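Local coordinates for structural protein VP1 (Trichodysplasia spinulosa-associated polyomavirus, PDB 4U60), which forms the pentameric building block of the viral capsid and binds sialylated glycans such as the GM1 oligosaccharide on its surface, at residues C[86-98]-C[223-237]. Residues are numbered along the deposited sequence; the frame is centred on the assembly and turned at random.
Sequences TLTMWEAVSVKTE and VTTVLLDENGVGPLC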
loop_
_atom_site.group_PDB
_atom_site.type_symbol
_atom_site.label_atom_id
_atom_site.label_comp_id
_atom_site.label_asym_id
_atom_site.label_seq_id
_atom_site.Cartn_x
_atom_site.Cartn_y
_atom_site.Cartn_z
ATOM N N THR C 86 6.667 10.870 -48.966
ATOM C CA THR C 86 6.380 10.803 -47.531
ATOM C C THR C 86 4.913 11.108 -47.306
ATOM O O THR C 86 4.249 11.699 -48.167
ATOM C CB THR C 86 7.219 11.808 -46.715
ATOM O OG1 THR C 86 6.883 13.150 -47.102
ATOM C CG2 THR C 86 8.707 11.562 -46.935
ATOM N N LEU C 87 4.424 10.689 -46.142
ATOM C CA LEU C 87 3.059 10.959 -45.721
ATOM C C LEU C 87 3.068 11.460 -44.280
ATOM O O LEU C 87 4.091 11.427 -43.607
ATOM C CB LEU C 87 2.197 9.701 -45.849
ATOM C CG LEU C 87 1.946 9.161 -47.263
ATOM C CD1 LEU C 87 1.225 7.822 -47.188
ATOM C CD2 LEU C 87 1.163 10.151 -48.124
ATOM N N THR C 88 1.927 11.971 -43.843
ATOM C CA THR C 88 1.772 12.464 -42.482
ATOM C C THR C 88 0.815 11.544 -41.754
ATOM O O THR C 88 -0.176 11.094 -42.329
ATOM C CB THR C 88 1.227 13.903 -42.463
ATOM O OG1 THR C 88 1.960 14.711 -43.399
ATOM C CG2 THR C 88 1.329 14.494 -41.041
ATOM N N MET C 89 1.129 11.259 -40.493
ATOM C CA MET C 89 0.253 10.497 -39.617
ATOM C C MET C 89 0.088 11.249 -38.299
ATOM O O MET C 89 0.985 11.982 -37.892
ATOM C CB MET C 89 0.850 9.125 -39.326
ATOM C CG MET C 89 1.053 8.271 -40.557
ATOM S SD MET C 89 1.604 6.602 -40.137
ATOM C CE MET C 89 0.076 5.883 -39.568
ATOM N N TRP C 90 -1.061 11.067 -37.662
ATOM C CA TRP C 90 -1.280 11.563 -36.299
ATOM C C TRP C 90 -0.585 10.620 -35.342
ATOM O O TRP C 90 -0.738 9.401 -35.434
ATOM C CB TRP C 90 -2.765 11.644 -35.953
ATOM C CG TRP C 90 -3.472 12.742 -36.670
ATOM C CD1 TRP C 90 -4.375 12.619 -37.679
ATOM C CD2 TRP C 90 -3.308 14.147 -36.446
ATOM N NE1 TRP C 90 -4.799 13.871 -38.096
ATOM C CE2 TRP C 90 -4.155 14.818 -37.346
ATOM C CE3 TRP C 90 -2.538 14.900 -35.550
ATOM C CZ2 TRP C 90 -4.256 16.219 -37.383
ATOM C CZ3 TRP C 90 -2.639 16.279 -35.583
ATOM C CH2 TRP C 90 -3.486 16.927 -36.500
ATOM N N GLU C 91 0.191 11.196 -34.429
ATOM C CA GLU C 91 0.908 10.437 -33.410
ATOM C C GLU C 91 0.307 10.811 -32.058
ATOM O O GLU C 91 0.258 11.978 -31.722
ATOM C CB GLU C 91 2.370 10.848 -33.450
ATOM C CG GLU C 91 3.271 10.186 -32.429
ATOM C CD GLU C 91 4.671 10.756 -32.447
ATOM O OE1 GLU C 91 4.931 11.700 -33.230
ATOM O OE2 GLU C 91 5.525 10.256 -31.679
ATOM N N ALA C 92 -0.166 9.814 -31.312
ATOM C CA ALA C 92 -0.736 10.050 -29.986
ATOM C C ALA C 92 0.406 10.244 -28.988
ATOM O O ALA C 92 1.221 9.371 -28.808
ATOM C CB ALA C 92 -1.608 8.877 -29.573
ATOM N N VAL C 93 0.449 11.416 -28.362
ATOM C CA VAL C 93 1.567 11.823 -27.514
ATOM C C VAL C 93 1.285 11.517 -26.035
ATOM O O VAL C 93 2.163 11.076 -25.318
ATOM C CB VAL C 93 1.804 13.337 -27.638
ATOM C CG1 VAL C 93 2.918 13.795 -26.704
ATOM C CG2 VAL C 93 2.118 13.725 -29.080
ATOM N N SER C 94 0.060 11.771 -25.614
ATOM C CA SER C 94 -0.313 11.640 -24.205
ATOM C C SER C 94 -1.809 11.544 -24.059
ATOM O O SER C 94 -2.562 11.948 -24.952
ATOM C CB SER C 94 0.206 12.861 -23.413
ATOM O OG SER C 94 -0.361 14.078 -23.877
ATOM N N VAL C 95 -2.235 11.044 -22.895
ATOM C CA VAL C 95 -3.656 10.953 -22.572
ATOM C C VAL C 95 -3.868 11.335 -21.115
ATOM O O VAL C 95 -3.075 10.947 -20.250
ATOM C CB VAL C 95 -4.238 9.554 -22.855
ATOM C CG1 VAL C 95 -3.486 8.459 -22.093
ATOM C CG2 VAL C 95 -5.731 9.520 -22.551
ATOM N N LYS C 96 -4.925 12.097 -20.868
ATOM C CA LYS C 96 -5.458 12.303 -19.516
ATOM C C LYS C 96 -6.731 11.476 -19.477
ATOM O O LYS C 96 -7.641 11.677 -20.268
ATOM C CB LYS C 96 -5.748 13.779 -19.255
ATOM C CG LYS C 96 -4.534 14.680 -19.428
ATOM C CD LYS C 96 -4.822 16.141 -19.113
ATOM C CE LYS C 96 -4.916 16.418 -17.623
ATOM N NZ LYS C 96 -5.390 17.793 -17.326
ATOM N N THR C 97 -6.802 10.524 -18.568
ATOM C CA THR C 97 -7.987 9.672 -18.485
ATOM C C THR C 97 -8.427 9.537 -17.034
ATOM O O THR C 97 -7.577 9.505 -16.131
ATOM C CB THR C 97 -7.710 8.290 -19.143
ATOM O OG1 THR C 97 -8.855 7.440 -19.068
ATOM C CG2 THR C 97 -6.513 7.575 -18.514
ATOM N N GLU C 98 -9.738 9.401 -16.834
ATOM C CA GLU C 98 -10.356 9.336 -15.509
ATOM C C GLU C 98 -11.552 8.458 -15.543
ATOM O O GLU C 98 -12.293 8.434 -16.534
ATOM C CB GLU C 98 -10.893 10.694 -15.052
ATOM C CG GLU C 98 -9.938 11.841 -15.025
ATOM C CD GLU C 98 -10.638 13.156 -14.739
ATOM O OE1 GLU C 98 -10.235 14.125 -15.394
ATOM O OE2 GLU C 98 -11.518 13.242 -13.835
ATOM N N VAL C 223 -3.508 14.481 -13.958
ATOM C CA VAL C 223 -2.504 13.458 -14.313
ATOM C C VAL C 223 -2.478 13.190 -15.826
ATOM O O VAL C 223 -3.514 12.877 -16.434
ATOM C CB VAL C 223 -2.762 12.135 -13.563
ATOM C CG1 VAL C 223 -1.814 11.042 -14.033
ATOM C CG2 VAL C 223 -2.631 12.328 -12.056
ATOM N N THR C 224 -1.289 13.300 -16.407
ATOM C CA THR C 224 -1.066 13.069 -17.843
ATOM C C THR C 224 -0.247 11.785 -17.989
ATOM O O THR C 224 0.781 11.622 -17.330
ATOM C CB THR C 224 -0.334 14.262 -18.451
ATOM O OG1 THR C 224 -1.182 15.421 -18.394
ATOM C CG2 THR C 224 0.028 13.998 -19.925
ATOM N N THR C 225 -0.722 10.869 -18.814
ATOM C CA THR C 225 -0.006 9.620 -19.099
ATOM C C THR C 225 0.696 9.782 -20.460
ATOM O O THR C 225 0.041 10.018 -21.455
ATOM C CB THR C 225 -0.983 8.450 -19.182
ATOM O OG1 THR C 225 -1.725 8.347 -17.950
ATOM C CG2 THR C 225 -0.239 7.161 -19.469
ATOM N N VAL C 226 2.014 9.700 -20.472
ATOM C CA VAL C 226 2.801 9.822 -21.690
ATOM C C VAL C 226 2.682 8.520 -22.487
ATOM O O VAL C 226 2.891 7.437 -21.947
ATOM C CB VAL C 226 4.274 10.135 -21.353
ATOM C CG1 VAL C 226 5.136 10.134 -22.610
ATOM C CG2 VAL C 226 4.382 11.477 -20.634
ATOM N N LEU C 227 2.315 8.646 -23.765
ATOM C CA LEU C 227 2.147 7.501 -24.665
ATOM C C LEU C 227 3.368 7.236 -25.558
ATOM O O LEU C 227 3.403 6.254 -26.305
ATOM C CB LEU C 227 0.886 7.689 -25.522
ATOM C CG LEU C 227 -0.438 7.761 -24.748
ATOM C CD1 LEU C 227 -1.543 8.231 -25.686
ATOM C CD2 LEU C 227 -0.799 6.410 -24.152
ATOM N N LEU C 228 4.352 8.119 -25.498
ATOM C CA LEU C 228 5.601 7.921 -26.237
ATOM C C LEU C 228 6.343 6.681 -25.730
ATOM O O LEU C 228 6.383 6.411 -24.531
ATOM C CB LEU C 228 6.489 9.142 -26.088
ATOM C CG LEU C 228 5.889 10.476 -26.563
ATOM C CD1 LEU C 228 6.948 11.567 -26.499
ATOM C CD2 LEU C 228 5.318 10.387 -27.970
ATOM N N ASP C 229 6.929 5.919 -26.638
ATOM C CA ASP C 229 7.734 4.771 -26.222
ATOM C C ASP C 229 9.153 5.199 -25.861
ATOM O O ASP C 229 9.454 6.398 -25.800
ATOM C CB ASP C 229 7.686 3.675 -27.284
ATOM C CG ASP C 229 8.400 4.041 -28.584
ATOM O OD1 ASP C 229 9.188 5.007 -28.647
ATOM O OD2 ASP C 229 8.144 3.325 -29.576
ATOM N N GLU C 230 10.028 4.213 -25.637
ATOM C CA GLU C 230 11.424 4.474 -25.262
ATOM C C GLU C 230 12.229 5.215 -26.336
ATOM O O GLU C 230 13.248 5.836 -26.029
ATOM C CB GLU C 230 12.147 3.173 -24.847
ATOM C CG GLU C 230 12.132 2.043 -25.878
ATOM C CD GLU C 230 11.017 1.043 -25.641
ATOM O OE1 GLU C 230 9.840 1.461 -25.592
ATOM O OE2 GLU C 230 11.301 -0.175 -25.507
ATOM N N ASN C 231 11.772 5.152 -27.587
ATOM C CA ASN C 231 12.407 5.896 -28.673
ATOM C C ASN C 231 11.728 7.236 -28.949
ATOM O O ASN C 231 12.029 7.876 -29.933
ATOM C CB ASN C 231 12.405 5.057 -29.953
ATOM C CG ASN C 231 13.091 3.713 -29.767
ATOM O OD1 ASN C 231 14.222 3.652 -29.292
ATOM N ND2 ASN C 231 12.406 2.636 -30.120
ATOM N N GLY C 232 10.793 7.648 -28.094
ATOM C CA GLY C 232 10.116 8.924 -28.264
ATOM C C GLY C 232 8.996 8.933 -29.294
ATOM O O GLY C 232 8.592 10.005 -29.768
ATOM N N VAL C 233 8.461 7.757 -29.615
ATOM C CA VAL C 233 7.416 7.645 -30.633
ATOM C C VAL C 233 6.124 7.139 -30.011
ATOM O O VAL C 233 6.132 6.123 -29.340
ATOM C CB VAL C 233 7.834 6.680 -31.769
ATOM C CG1 VAL C 233 6.792 6.695 -32.876
ATOM C CG2 VAL C 233 9.199 7.069 -32.324
ATOM N N GLY C 234 5.027 7.852 -30.264
ATOM C CA GLY C 234 3.703 7.468 -29.792
ATOM C C GLY C 234 3.011 6.565 -30.803
ATOM O O GLY C 234 3.505 6.397 -31.926
ATOM N N PRO C 235 1.837 6.024 -30.445
ATOM C CA PRO C 235 1.038 5.286 -31.427
ATOM C C PRO C 235 0.779 6.134 -32.688
ATOM O O PRO C 235 0.467 7.321 -32.577
ATOM C CB PRO C 235 -0.256 5.006 -30.677
ATOM C CG PRO C 235 0.142 4.970 -29.231
ATOM C CD PRO C 235 1.176 6.062 -29.121
ATOM N N LEU C 236 0.927 5.521 -33.853
ATOM C CA LEU C 236 0.735 6.191 -35.157
ATOM C C LEU C 236 -0.589 5.723 -35.744
ATOM O O LEU C 236 -0.845 4.527 -35.848
ATOM C CB LEU C 236 1.908 5.908 -36.075
ATOM C CG LEU C 236 3.267 6.392 -35.547
ATOM C CD1 LEU C 236 4.390 5.873 -36.434
ATOM C CD2 LEU C 236 3.340 7.907 -35.469
ATOM N N CYS C 237 -1.465 6.683 -36.026
ATOM C CA CYS C 237 -2.852 6.393 -36.327
ATOM C C CYS C 237 -3.082 6.024 -37.785
ATOM O O CYS C 237 -3.236 6.895 -38.664
ATOM C CB CYS C 237 -3.714 7.587 -35.911
ATOM S SG CYS C 237 -3.701 7.785 -34.109
HETATM O O HOH W 1 -3.160 9.569 -38.881
HETATM O O HOH W 2 -4.096 10.006 -17.088
#
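Segment 86-98, on a strand of the VP1 jelly roll, pairs antiparallel with Thr225 and Val226 of 223-237, and meets that segment again at Gly234-Cys237. Val95 and Thr225 form a hydrogen-bonded pair, with Val95 N to Thr225 O at 2.9 Å and Thr225 N to Val95 O at 2.8 Å. Strand 260-279 pairs with the other edge of 86-98, where Val93 and Ser94 both face Leu272 in a classic beta bulge. Beside this bulge, Leu227 N donates a hydrogen bond to Val93 O from above the carbonyl plane. Between the two meeting points the 223-237 segment loops out through a type I turn, Asp229 to Gly232. Further along, Ala92 N donates a hydrogen bond to Pro235 O, and Cys237 N donates one to Trp90 O. Leu227 lays CD1 against Ala92 CB at 3.9 Å, and its CD2 touches Val95 CG1. The Met89 side chain crosses that of Leu236 at about a right angle, with Met89 CE 3.9 Å from Leu236 CB. Glu91 CG stands anti to the backbone N (chi1 178°), and the extended chain runs alongside Leu236 to the base of the loop. Its OE1 forms salt bridges with Arg274 and Arg276. Glu91 OE2 accepts a hydrogen bond from Gly234 N at 2.8 Å, nearly straight at 172°, through the anti lone pair.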